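Long-range contact in glycoside hydrolase (Streptococcus pneumoniae serotype 4, PDB 6ORH), which probably hydrolyses alpha-L-fucosyl linkages of host-derived glycans, as an alpha-L-fucosidase of glycoside hydrolase family 29: residues A[205-217]-A[250-264]. The protein carries 2 engineered substitutions. Sequence-based numbering, arbitrary orientation. Where two conformers were deposited one is given.
Sequences EGTSIRWIGNQRG and IFSIGEADVSIRPGW. Engineered in segment 205-217: Q215 (natural residue Glu). With GAL (beta-D-galactopyranose), chain C; FUC (alpha-L-fucopyranose), chain B; NDG (2-acetamido-2-deoxy-alpha-D-glucopyranose), chain D; EDO (1,2-ethanediol), chain I.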
ATOM      1  N   GLU A 205     -14.779 -14.321 -15.965  1.00 13.06           N
ATOM      2  CA  GLU A 205     -14.494 -14.204 -17.393  1.00 13.36           C
ATOM      3  C   GLU A 205     -14.414 -12.718 -17.770  1.00 13.82           C
ATOM      4  O   GLU A 205     -14.419 -11.841 -16.900  1.00 14.39           O
ATOM      5  CB  GLU A 205     -15.603 -14.903 -18.190  1.00 14.19           C
ATOM      6  CG  GLU A 205     -15.938 -16.288 -17.616  1.00 16.67           C
ATOM      7  CD  GLU A 205     -14.739 -17.232 -17.662  1.00 17.93           C
ATOM      8  OE1 GLU A 205     -14.328 -17.572 -18.797  1.00 19.17           O
ATOM      9  OE2 GLU A 205     -14.175 -17.618 -16.582  1.00 16.89           O
ATOM     10  N   GLY A 206     -14.295 -12.437 -19.071  1.00 13.34           N
ATOM     11  CA  GLY A 206     -14.007 -11.049 -19.426  1.00 13.77           C
ATOM     12  C   GLY A 206     -15.237 -10.155 -19.508  1.00 13.29           C
ATOM     13  O   GLY A 206     -15.524  -9.574 -20.575  1.00 14.47           O
ATOM     14  N   THR A 207     -15.928 -10.025 -18.362  1.00 12.15           N
ATOM     15  CA  THR A 207     -17.133  -9.205 -18.266  1.00 11.66           C
ATOM     16  C   THR A 207     -16.770  -7.800 -17.788  1.00 11.69           C
ATOM     17  O   THR A 207     -15.600  -7.447 -17.662  1.00 12.28           O
ATOM     18  CB  THR A 207     -18.172  -9.918 -17.392  1.00 12.11           C
ATOM     19  OG1 THR A 207     -17.508 -10.271 -16.168  1.00 12.72           O
ATOM     20  CG2 THR A 207     -18.708 -11.167 -18.056  1.00 12.80           C
ATOM     21  N   SER A 208     -17.794  -6.977 -17.516  1.00 11.80           N
ATOM     22  CA  SER A 208     -17.572  -5.574 -17.210  1.00 11.60           C
ATOM     23  C   SER A 208     -17.026  -5.359 -15.805  1.00 10.81           C
ATOM     24  O   SER A 208     -16.467  -4.285 -15.537  1.00 10.85           O
ATOM     25  CB  SER A 208     -18.839  -4.776 -17.453  1.00 11.25           C
ATOM     26  OG  SER A 208     -19.971  -5.474 -16.908  1.00 11.83           O
ATOM     27  N   ILE A 209     -17.223  -6.334 -14.897  1.00 11.12           N
ATOM     28  CA  ILE A 209     -16.687  -6.280 -13.539  1.00 11.57           C
ATOM     29  C   ILE A 209     -15.809  -7.508 -13.286  1.00 11.25           C
ATOM     30  O   ILE A 209     -16.214  -8.607 -13.624  1.00 11.51           O
ATOM     31  CB  ILE A 209     -17.814  -6.187 -12.497  1.00 12.23           C
ATOM     32  CG1 ILE A 209     -18.785  -5.038 -12.825  1.00 14.72           C
ATOM     33  CG2 ILE A 209     -17.217  -6.033 -11.081  1.00 12.38           C
ATOM     34  CD1 ILE A 209     -19.892  -4.840 -11.804  1.00 18.83           C
ATOM     35  N   ARG A 210     -14.629  -7.314 -12.669  1.00 10.48           N
ATOM     36  CA  ARG A 210     -13.793  -8.417 -12.210  1.00 11.41           C
ATOM     37  C   ARG A 210     -13.653  -8.336 -10.689  1.00 11.47           C
ATOM     38  O   ARG A 210     -13.912  -7.296 -10.070  1.00 11.69           O
ATOM     39  CB  ARG A 210     -12.385  -8.326 -12.841  1.00 10.89           C
ATOM     40  CG  ARG A 210     -11.529  -7.164 -12.315  1.00 10.14           C
ATOM     41  CD  ARG A 210     -10.143  -7.259 -12.952  1.00 10.35           C
ATOM     42  NE  ARG A 210      -9.252  -6.251 -12.353  1.00 10.14           N
ATOM     43  CZ  ARG A 210      -9.221  -4.980 -12.729  1.00 10.35           C
ATOM     44  NH1 ARG A 210     -10.020  -4.556 -13.705  1.00 10.49           N
ATOM     45  NH2 ARG A 210      -8.392  -4.141 -12.092  1.00 10.71           N
ATOM     46  N   TRP A 211     -13.203  -9.444 -10.100  1.00 11.81           N
ATOM     47  CA  TRP A 211     -12.817  -9.421  -8.708  1.00 12.94           C
ATOM     48  C   TRP A 211     -11.500  -8.663  -8.538  1.00 13.61           C
ATOM     49  O   TRP A 211     -10.640  -8.771  -9.405  1.00 13.49           O
ATOM     50  CB  TRP A 211     -12.685 -10.880  -8.278  1.00 13.46           C
ATOM     51  CG  TRP A 211     -12.484 -10.972  -6.800  1.00 13.19           C
ATOM     52  CD1 TRP A 211     -13.029 -10.193  -5.820  1.00 14.84           C
ATOM     53  CD2 TRP A 211     -11.637 -11.924  -6.147  1.00 15.47           C
ATOM     54  NE1 TRP A 211     -12.579 -10.595  -4.590  1.00 16.03           N
ATOM     55  CE2 TRP A 211     -11.728 -11.656  -4.760  1.00 14.24           C
ATOM     56  CE3 TRP A 211     -10.835 -12.975  -6.594  1.00 15.02           C
ATOM     57  CZ2 TRP A 211     -11.047 -12.425  -3.809  1.00 17.26           C
ATOM     58  CZ3 TRP A 211     -10.163 -13.740  -5.650  1.00 18.33           C
ATOM     59  CH2 TRP A 211     -10.256 -13.449  -4.288  1.00 17.59           C
ATOM     60  N   ILE A 212     -11.357  -7.897  -7.438  1.00 13.44           N
ATOM     61  CA  ILE A 212     -10.112  -7.181  -7.158  1.00 13.65           C
ATOM     62  C   ILE A 212      -9.015  -8.132  -6.663  1.00 14.24           C
ATOM     63  O   ILE A 212      -7.845  -7.735  -6.594  1.00 13.89           O
ATOM     64  CB  ILE A 212     -10.332  -6.020  -6.169  1.00 12.52           C
ATOM     65  CG1 ILE A 212      -9.170  -5.015  -6.159  1.00 13.40           C
ATOM     66  CG2 ILE A 212     -10.587  -6.550  -4.757  1.00 14.59           C
ATOM     67  CD1 ILE A 212      -9.031  -4.211  -7.468  1.00 15.47           C
ATOM     68  N   GLY A 213      -9.365  -9.375  -6.308  1.00 13.64           N
ATOM     69  CA  GLY A 213      -8.385 -10.407  -5.973  1.00 13.20           C
ATOM     70  C   GLY A 213      -8.202 -10.609  -4.468  1.00 14.61           C
ATOM     71  O   GLY A 213      -7.380 -11.438  -4.040  1.00 15.29           O
ATOM     72  N   ASN A 214      -8.996  -9.885  -3.669  1.00 13.01           N
ATOM     73  CA  ASN A 214      -9.001 -10.114  -2.229  1.00 13.01           C
ATOM     74  C   ASN A 214     -10.376  -9.736  -1.679  1.00 14.35           C
ATOM     75  O   ASN A 214     -11.155  -9.101  -2.369  1.00 14.32           O
ATOM     76  CB  ASN A 214      -7.891  -9.342  -1.500  1.00 12.78           C
ATOM     77  CG  ASN A 214      -8.077  -7.845  -1.588  1.00 14.10           C
ATOM     78  OD1 ASN A 214      -8.891  -7.263  -0.868  1.00 13.67           O
ATOM     79  ND2 ASN A 214      -7.331  -7.196  -2.479  1.00 14.91           N
ATOM     80  N   GLN A 215     -10.625 -10.087  -0.410  0.50 13.53           N
ATOM     81  CA  GLN A 215     -11.883  -9.722   0.234  0.50 13.48           C
ATOM     82  C   GLN A 215     -11.599  -8.776   1.400  0.50 14.39           C
ATOM     83  O   GLN A 215     -12.344  -8.772   2.394  0.50 15.29           O
ATOM     84  CB  GLN A 215     -12.639 -10.985   0.646  0.50 12.35           C
ATOM     85  CG  GLN A 215     -12.921 -11.913  -0.535  0.50 11.60           C
ATOM     86  CD  GLN A 215     -13.649 -13.186  -0.180  0.50 11.54           C
ATOM     87  OE1 GLN A 215     -13.673 -13.599   0.978  0.50 12.44           O
ATOM     88  NE2 GLN A 215     -14.288 -13.784  -1.169  0.50  8.41           N
ATOM     89  N   ARG A 216     -10.520  -7.982   1.269  0.50 14.95           N
ATOM     90  CA  ARG A 216     -10.089  -7.042   2.295  0.50 16.53           C
ATOM     91  C   ARG A 216     -10.500  -5.606   1.972  0.50 16.98           C
ATOM     92  O   ARG A 216     -10.305  -4.700   2.787  0.50 17.82           O
ATOM     93  CB  ARG A 216      -8.567  -7.103   2.470  0.50 17.74           C
ATOM     94  CG  ARG A 216      -8.106  -8.371   3.171  0.50 19.49           C
ATOM     95  CD  ARG A 216      -6.612  -8.594   3.120  0.50 21.65           C
ATOM     96  NE  ARG A 216      -6.544  -9.965   2.643  0.50 24.68           N
ATOM     97  CZ  ARG A 216      -6.005 -10.369   1.500  0.50 20.62           C
ATOM     98  NH1 ARG A 216      -5.376  -9.519   0.702  0.50 24.01           N
ATOM     99  NH2 ARG A 216      -6.049 -11.653   1.198  0.50 22.97           N
ATOM    100  N   GLY A 217     -11.062  -5.400   0.778  1.00 15.96           N
ATOM    101  CA  GLY A 217     -11.411  -4.063   0.331  1.00 17.05           C
ATOM    102  C   GLY A 217     -10.195  -3.279  -0.168  1.00 19.52           C
ATOM    103  O   GLY A 217     -10.182  -2.039  -0.096  1.00 21.12           O
ATOM    104  N   ILE A 250      -9.921  -4.566 -22.599  1.00 13.35           N
ATOM    105  CA  ILE A 250     -11.294  -4.221 -22.253  1.00 12.72           C
ATOM    106  C   ILE A 250     -11.267  -3.380 -20.981  1.00 12.19           C
ATOM    107  O   ILE A 250     -10.388  -3.557 -20.141  1.00 12.19           O
ATOM    108  CB  ILE A 250     -12.207  -5.456 -22.043  1.00 13.33           C
ATOM    109  CG1 ILE A 250     -11.772  -6.255 -20.811  1.00 13.51           C
ATOM    110  CG2 ILE A 250     -12.205  -6.336 -23.304  1.00 13.88           C
ATOM    111  CD1 ILE A 250     -12.785  -7.316 -20.300  1.00 15.86           C
ATOM    112  N   PHE A 251     -12.230  -2.440 -20.886  1.00 12.85           N
ATOM    113  CA  PHE A 251     -12.410  -1.708 -19.628  1.00 12.15           C
ATOM    114  C   PHE A 251     -13.070  -2.645 -18.620  1.00 11.47           C
ATOM    115  O   PHE A 251     -14.055  -3.326 -18.940  1.00 12.44           O
ATOM    116  CB  PHE A 251     -13.239  -0.443 -19.861  1.00 12.93           C
ATOM    117  CG  PHE A 251     -13.145   0.542 -18.710  1.00 11.44           C
ATOM    118  CD1 PHE A 251     -13.841   0.315 -17.526  1.00 12.30           C
ATOM    119  CD2 PHE A 251     -12.285   1.626 -18.767  1.00 12.04           C
ATOM    120  CE1 PHE A 251     -13.723   1.199 -16.445  1.00 11.86           C
ATOM    121  CE2 PHE A 251     -12.180   2.510 -17.692  1.00 12.03           C
ATOM    122  CZ  PHE A 251     -12.899   2.306 -16.531  1.00 12.26           C
ATOM    123  N   SER A 252     -12.506  -2.668 -17.398  1.00 10.63           N
ATOM    124  CA  SER A 252     -12.924  -3.664 -16.414  1.00 10.76           C
ATOM    125  C   SER A 252     -12.832  -3.002 -15.037  1.00 10.47           C
ATOM    126  O   SER A 252     -11.757  -2.510 -14.697  1.00 10.90           O
ATOM    127  CB  SER A 252     -11.950  -4.854 -16.502  1.00 10.34           C
ATOM    128  OG  SER A 252     -12.160  -5.749 -15.390  1.00 11.10           O
ATOM    129  N   ILE A 253     -13.952  -2.979 -14.292  1.00 10.44           N
ATOM    130  CA  ILE A 253     -13.893  -2.467 -12.913  1.00 10.05           C
ATOM    131  C   ILE A 253     -13.454  -3.590 -11.968  1.00 10.45           C
ATOM    132  O   ILE A 253     -14.148  -4.618 -11.911  1.00  9.82           O
ATOM    133  CB  ILE A 253     -15.283  -1.963 -12.517  1.00 10.61           C
ATOM    134  CG1 ILE A 253     -15.691  -0.759 -13.376  1.00 11.52           C
ATOM    135  CG2 ILE A 253     -15.360  -1.647 -11.022  1.00 10.45           C
ATOM    136  CD1 ILE A 253     -17.134  -0.355 -13.185  1.00 12.24           C
ATOM    137  N   GLY A 254     -12.373  -3.354 -11.207  1.00  9.59           N
ATOM    138  CA  GLY A 254     -11.978  -4.296 -10.143  1.00 10.61           C
ATOM    139  C   GLY A 254     -12.773  -3.984  -8.869  1.00 10.67           C
ATOM    140  O   GLY A 254     -12.357  -3.168  -8.041  1.00 11.72           O
ATOM    141  N   GLU A 255     -13.937  -4.620  -8.741  1.00 10.86           N
ATOM    142  CA  GLU A 255     -14.854  -4.329  -7.635  1.00 11.56           C
ATOM    143  C   GLU A 255     -14.251  -4.827  -6.319  1.00 11.99           C
ATOM    144  O   GLU A 255     -13.816  -5.969  -6.223  1.00 12.14           O
ATOM    145  CB  GLU A 255     -16.155  -5.081  -7.931  1.00 12.01           C
ATOM    146  CG  GLU A 255     -17.303  -4.708  -7.017  1.00 11.31           C
ATOM    147  CD  GLU A 255     -18.543  -5.478  -7.432  1.00 11.88           C
ATOM    148  OE1 GLU A 255     -18.514  -6.704  -7.275  1.00 12.26           O
ATOM    149  OE2 GLU A 255     -19.521  -4.850  -7.894  1.00 12.10           O
ATOM    150  N   ALA A 256     -14.266  -3.973  -5.274  1.00 11.35           N
ATOM    151  CA  ALA A 256     -13.651  -4.333  -3.994  1.00 11.32           C
ATOM    152  C   ALA A 256     -14.733  -4.759  -3.009  1.00 11.25           C
ATOM    153  O   ALA A 256     -15.329  -3.892  -2.377  1.00 13.15           O
ATOM    154  CB  ALA A 256     -12.897  -3.134  -3.458  1.00 12.14           C
ATOM    155  N   ASP A 257     -14.953  -6.075  -2.894  1.00 12.08           N
ATOM    156  CA  ASP A 257     -15.978  -6.593  -1.998  1.00 12.55           C
ATOM    157  C   ASP A 257     -15.363  -6.955  -0.659  1.00 13.36           C
ATOM    158  O   ASP A 257     -14.279  -7.523  -0.593  1.00 13.45           O
ATOM    159  CB  ASP A 257     -16.668  -7.818  -2.621  1.00 13.33           C
ATOM    160  CG  ASP A 257     -15.740  -8.998  -2.922  1.00 14.92           C
ATOM    161  OD1 ASP A 257     -14.588  -8.770  -3.407  1.00 15.12           O
ATOM    162  OD2 ASP A 257     -16.145 -10.142  -2.676  1.00 14.88           O
ATOM    163  N   VAL A 258     -16.110  -6.691   0.420  1.00 12.78           N
ATOM    164  CA  VAL A 258     -15.573  -6.972   1.742  1.00 13.13           C
ATOM    165  C   VAL A 258     -16.764  -6.991   2.678  1.00 13.08           C
ATOM    166  O   VAL A 258     -17.694  -6.201   2.489  1.00 13.36           O
ATOM    167  CB  VAL A 258     -14.524  -5.915   2.154  1.00 14.78           C
ATOM    168  CG1 VAL A 258     -15.062  -4.485   2.043  1.00 15.01           C
ATOM    169  CG2 VAL A 258     -14.002  -6.166   3.575  1.00 14.98           C
ATOM    170  N   SER A 259     -16.686  -7.861   3.681  1.00 12.84           N
ATOM    171  CA  SER A 259     -17.770  -7.919   4.659  1.00 13.01           C
ATOM    172  C   SER A 259     -17.502  -6.934   5.791  1.00 14.21           C
ATOM    173  O   SER A 259     -16.347  -6.700   6.168  1.00 14.91           O
ATOM    174  CB  SER A 259     -17.916  -9.319   5.175  1.00 13.01           C
ATOM    175  OG  SER A 259     -19.058  -9.406   6.057  1.00 13.73           O
ATOM    176  N   ILE A 260     -18.588  -6.382   6.358  1.00 13.50           N
ATOM    177  CA  ILE A 260     -18.456  -5.563   7.559  1.00 14.20           C
ATOM    178  C   ILE A 260     -18.021  -6.431   8.746  1.00 14.78           C
ATOM    179  O   ILE A 260     -17.518  -5.891   9.739  1.00 15.35           O
ATOM    180  CB  ILE A 260     -19.735  -4.749   7.857  1.00 14.71           C
ATOM    181  CG1 ILE A 260     -19.416  -3.557   8.757  1.00 15.05           C
ATOM    182  CG2 ILE A 260     -20.826  -5.632   8.475  1.00 14.30           C
ATOM    183  CD1 ILE A 260     -20.619  -2.664   9.011  1.00 16.80           C
ATOM    184  N   ARG A 261     -18.157  -7.751   8.621  1.00 16.14           N
ATOM    185  CA  ARG A 261     -17.791  -8.691   9.671  1.00 15.63           C
ATOM    186  C   ARG A 261     -16.695  -9.622   9.161  1.00 17.72           C
ATOM    187  O   ARG A 261     -16.349  -9.624   7.967  1.00 16.95           O
ATOM    188  CB  ARG A 261     -19.031  -9.498  10.094  1.00 15.25           C
ATOM    189  CG  ARG A 261     -19.994  -8.724  10.989  1.00 17.31           C
ATOM    190  CD  ARG A 261     -21.470  -9.008  10.677  1.00 15.35           C
ATOM    191  NE  ARG A 261     -22.219  -8.337  11.739  1.00 16.70           N
ATOM    192  CZ  ARG A 261     -22.382  -8.825  12.966  1.00 16.04           C
ATOM    193  NH1 ARG A 261     -21.923 -10.026  13.283  1.00 17.07           N
ATOM    194  NH2 ARG A 261     -22.967  -8.068  13.872  1.00 18.25           N
ATOM    195  N   PRO A 262     -16.090 -10.466  10.032  1.00 17.24           N
ATOM    196  CA  PRO A 262     -15.133 -11.465   9.551  1.00 16.90           C
ATOM    197  C   PRO A 262     -15.733 -12.399   8.496  1.00 17.02           C
ATOM    198  O   PRO A 262     -15.095 -12.692   7.482  1.00 19.23           O
ATOM    199  CB  PRO A 262     -14.751 -12.187  10.855  1.00 16.98           C
ATOM    200  CG  PRO A 262     -14.826 -11.058  11.847  1.00 18.05           C
ATOM    201  CD  PRO A 262     -16.154 -10.383  11.511  1.00 16.87           C
ATOM    202  N   GLY A 263     -16.983 -12.836   8.726  1.00 15.88           N
ATOM    203  CA  GLY A 263     -17.685 -13.707   7.795  1.00 15.77           C
ATOM    204  C   GLY A 263     -18.680 -12.915   6.942  1.00 13.63           C
ATOM    205  O   GLY A 263     -19.026 -11.784   7.280  1.00 13.79           O
ATOM    206  N   TRP A 264     -19.134 -13.552   5.855  1.00 14.31           N
ATOM    207  CA  TRP A 264     -20.132 -12.995   4.943  1.00 13.95           C
ATOM    208  C   TRP A 264     -21.539 -13.138   5.525  1.00 14.40           C
ATOM    209  O   TRP A 264     -22.390 -12.284   5.298  1.00 13.01           O
ATOM    210  CB  TRP A 264     -20.036 -13.703   3.578  1.00 13.57           C
ATOM    211  CG  TRP A 264     -18.724 -13.469   2.878  1.00 13.38           C
ATOM    212  CD1 TRP A 264     -17.626 -14.286   2.837  1.00 14.70           C
ATOM    213  CD2 TRP A 264     -18.366 -12.273   2.162  1.00 13.99           C
ATOM    214  NE1 TRP A 264     -16.617 -13.689   2.123  1.00 14.59           N
ATOM    215  CE2 TRP A 264     -17.026 -12.433   1.733  1.00 14.06           C
ATOM    216  CE3 TRP A 264     -19.044 -11.078   1.863  1.00 13.46           C
ATOM    217  CZ2 TRP A 264     -16.397 -11.457   0.963  1.00 14.16           C
ATOM    218  CZ3 TRP A 264     -18.409 -10.098   1.140  1.00 13.65           C
ATOM    219  CH2 TRP A 264     -17.104 -10.302   0.678  1.00 13.88           C
TER
HETATM  220  C1  GAL C   2     -13.512 -15.897  -4.465  1.00 13.88           C
HETATM  221  C2  GAL C   2     -13.537 -16.474  -5.897  1.00 15.31           C
HETATM  222  C3  GAL C   2     -13.672 -15.356  -6.941  1.00 14.61           C
HETATM  223  C4  GAL C   2     -14.735 -14.323  -6.553  1.00 14.87           C
HETATM  224  C5  GAL C   2     -14.448 -13.868  -5.115  1.00 13.95           C
HETATM  225  C6  GAL C   2     -15.414 -12.828  -4.600  1.00 14.18           C
HETATM  226  O2  GAL C   2     -12.307 -17.174  -6.143  1.00 16.33           O
HETATM  227  O3  GAL C   2     -13.938 -15.929  -8.253  1.00 15.60           O
HETATM  228  O4  GAL C   2     -16.076 -14.888  -6.623  1.00 15.22           O
HETATM  229  O5  GAL C   2     -14.622 -15.023  -4.259  1.00 13.75           O
HETATM  230  O6  GAL C   2     -14.917 -12.308  -3.336  1.00 15.70           O
HETATM  231  C1  FUC B   4     -16.669 -16.408  -2.084  1.00 13.43           C
HETATM  232  C2  FUC B   4     -17.810 -17.233  -1.515  1.00 13.78           C
HETATM  233  C3  FUC B   4     -18.231 -16.591  -0.198  1.00 13.44           C
HETATM  234  C4  FUC B   4     -18.796 -15.191  -0.459  1.00 13.31           C
HETATM  235  C5  FUC B   4     -17.700 -14.365  -1.178  1.00 12.79           C
HETATM  236  C6  FUC B   4     -18.214 -13.017  -1.649  1.00 12.17           C
HETATM  237  O2  FUC B   4     -17.302 -18.559  -1.284  1.00 13.99           O
HETATM  238  O3  FUC B   4     -19.223 -17.422   0.431  1.00 13.86           O
HETATM  239  O4  FUC B   4     -20.010 -15.316  -1.254  1.00 13.59           O
HETATM  240  O5  FUC B   4     -17.144 -15.078  -2.354  1.00 13.18           O
HETATM  241  C1  NDG D   1     -12.843 -18.529   0.077  1.00 14.27           C
HETATM  242  C2  NDG D   1     -14.023 -17.547   0.077  1.00 15.19           C
HETATM  243  C3  NDG D   1     -14.511 -17.294  -1.353  1.00 13.78           C
HETATM  244  C4  NDG D   1     -13.334 -16.843  -2.272  1.00 13.57           C
HETATM  245  C5  NDG D   1     -12.135 -17.802  -2.076  1.00 15.12           C
HETATM  246  C6  NDG D   1     -10.925 -17.043  -2.669  1.00 17.11           C
HETATM  247  C7  NDG D   1     -15.358 -17.588   2.152  1.00 17.06           C
HETATM  248  C8  NDG D   1     -16.401 -18.304   2.982  1.00 16.76           C
HETATM  249  O5  NDG D   1     -11.764 -17.927  -0.700  1.00 15.74           O
HETATM  250  O3  NDG D   1     -15.535 -16.274  -1.289  1.00 14.31           O
HETATM  251  O4  NDG D   1     -13.788 -17.040  -3.616  1.00 13.60           O
HETATM  252  O6  NDG D   1      -9.822 -17.921  -2.726  1.00 19.61           O
HETATM  253  O7  NDG D   1     -14.751 -16.624   2.587  1.00 22.85           O
HETATM  254  N2  NDG D   1     -15.084 -18.092   0.935  1.00 15.54           N
HETATM  255  O1  NDG D   1     -13.209 -19.744  -0.531  1.00 15.29           O
HETATM  256  C1  EDO I 509      -7.042  -1.707   4.746  1.00 44.45           C
HETATM  257  O1  EDO I 509      -6.049  -0.911   4.127  1.00 48.33           O
HETATM  258  C2  EDO I 509      -7.712  -2.580   3.749  1.00 41.39           C
HETATM  259  O2  EDO I 509      -7.837  -1.983   2.468  1.00 40.99           O
HETATM  260  O   HOH W   1     -13.147  -7.925 -16.482  1.00 12.16           O
HETATM  261  O   HOH W   2     -11.953  -6.517  -1.643  1.00 14.63           O
HETATM  262  O   HOH W   3     -14.470  -9.642   3.989  1.00 14.66           O
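R210 packs against S252 and G254 in the barrel wall, while farther along the same segment Q215 meets W264 beside the bound sugar; these two are the residues of 205-217 most deeply covered by 250-264. Strand 209-211 runs parallel beside strand 253-259 in the sheet of the TIM-barrel domain, where R210 N gives its hydrogen to I253 O (2.8 Å) and R210 O takes one from E255 N (3.0 Å). The R210 side chain, extended from CG to NE, lays its guanidinium over G254, with G254 CA 3.8 Å above the plane. R210 NH1 donates to S252 OG at 3.0 Å, in the guanidinium plane, and R210 NE bonds to L241 O; these bonds fix how the group is turned.

Q215, engineered in place of the natural Glu, stands with its amide nearly perpendicular (84°) to the W264 indole. W264 NE1 donates to Q215 OE1 at 3.2 Å, coming from above the carbonyl plane. D257, its CG lodged between backbone N and carbonyl carbon (chi1 60°), sends OD2 to accept from GAL O6 at 2.6 Å; W211 NE1 makes a weak hydrogen bond to D257 OD1. Galactose C5 lies over one W211 face and fucose over one W264 face. The chemistry is that of a carbohydrate site: indole faces supply apolar platforms and the D257 carboxylate holds the galactose O6 hydroxyl, which in this engineered form the Q215 amide also grips through NE2, a donor to NDG O3 as well.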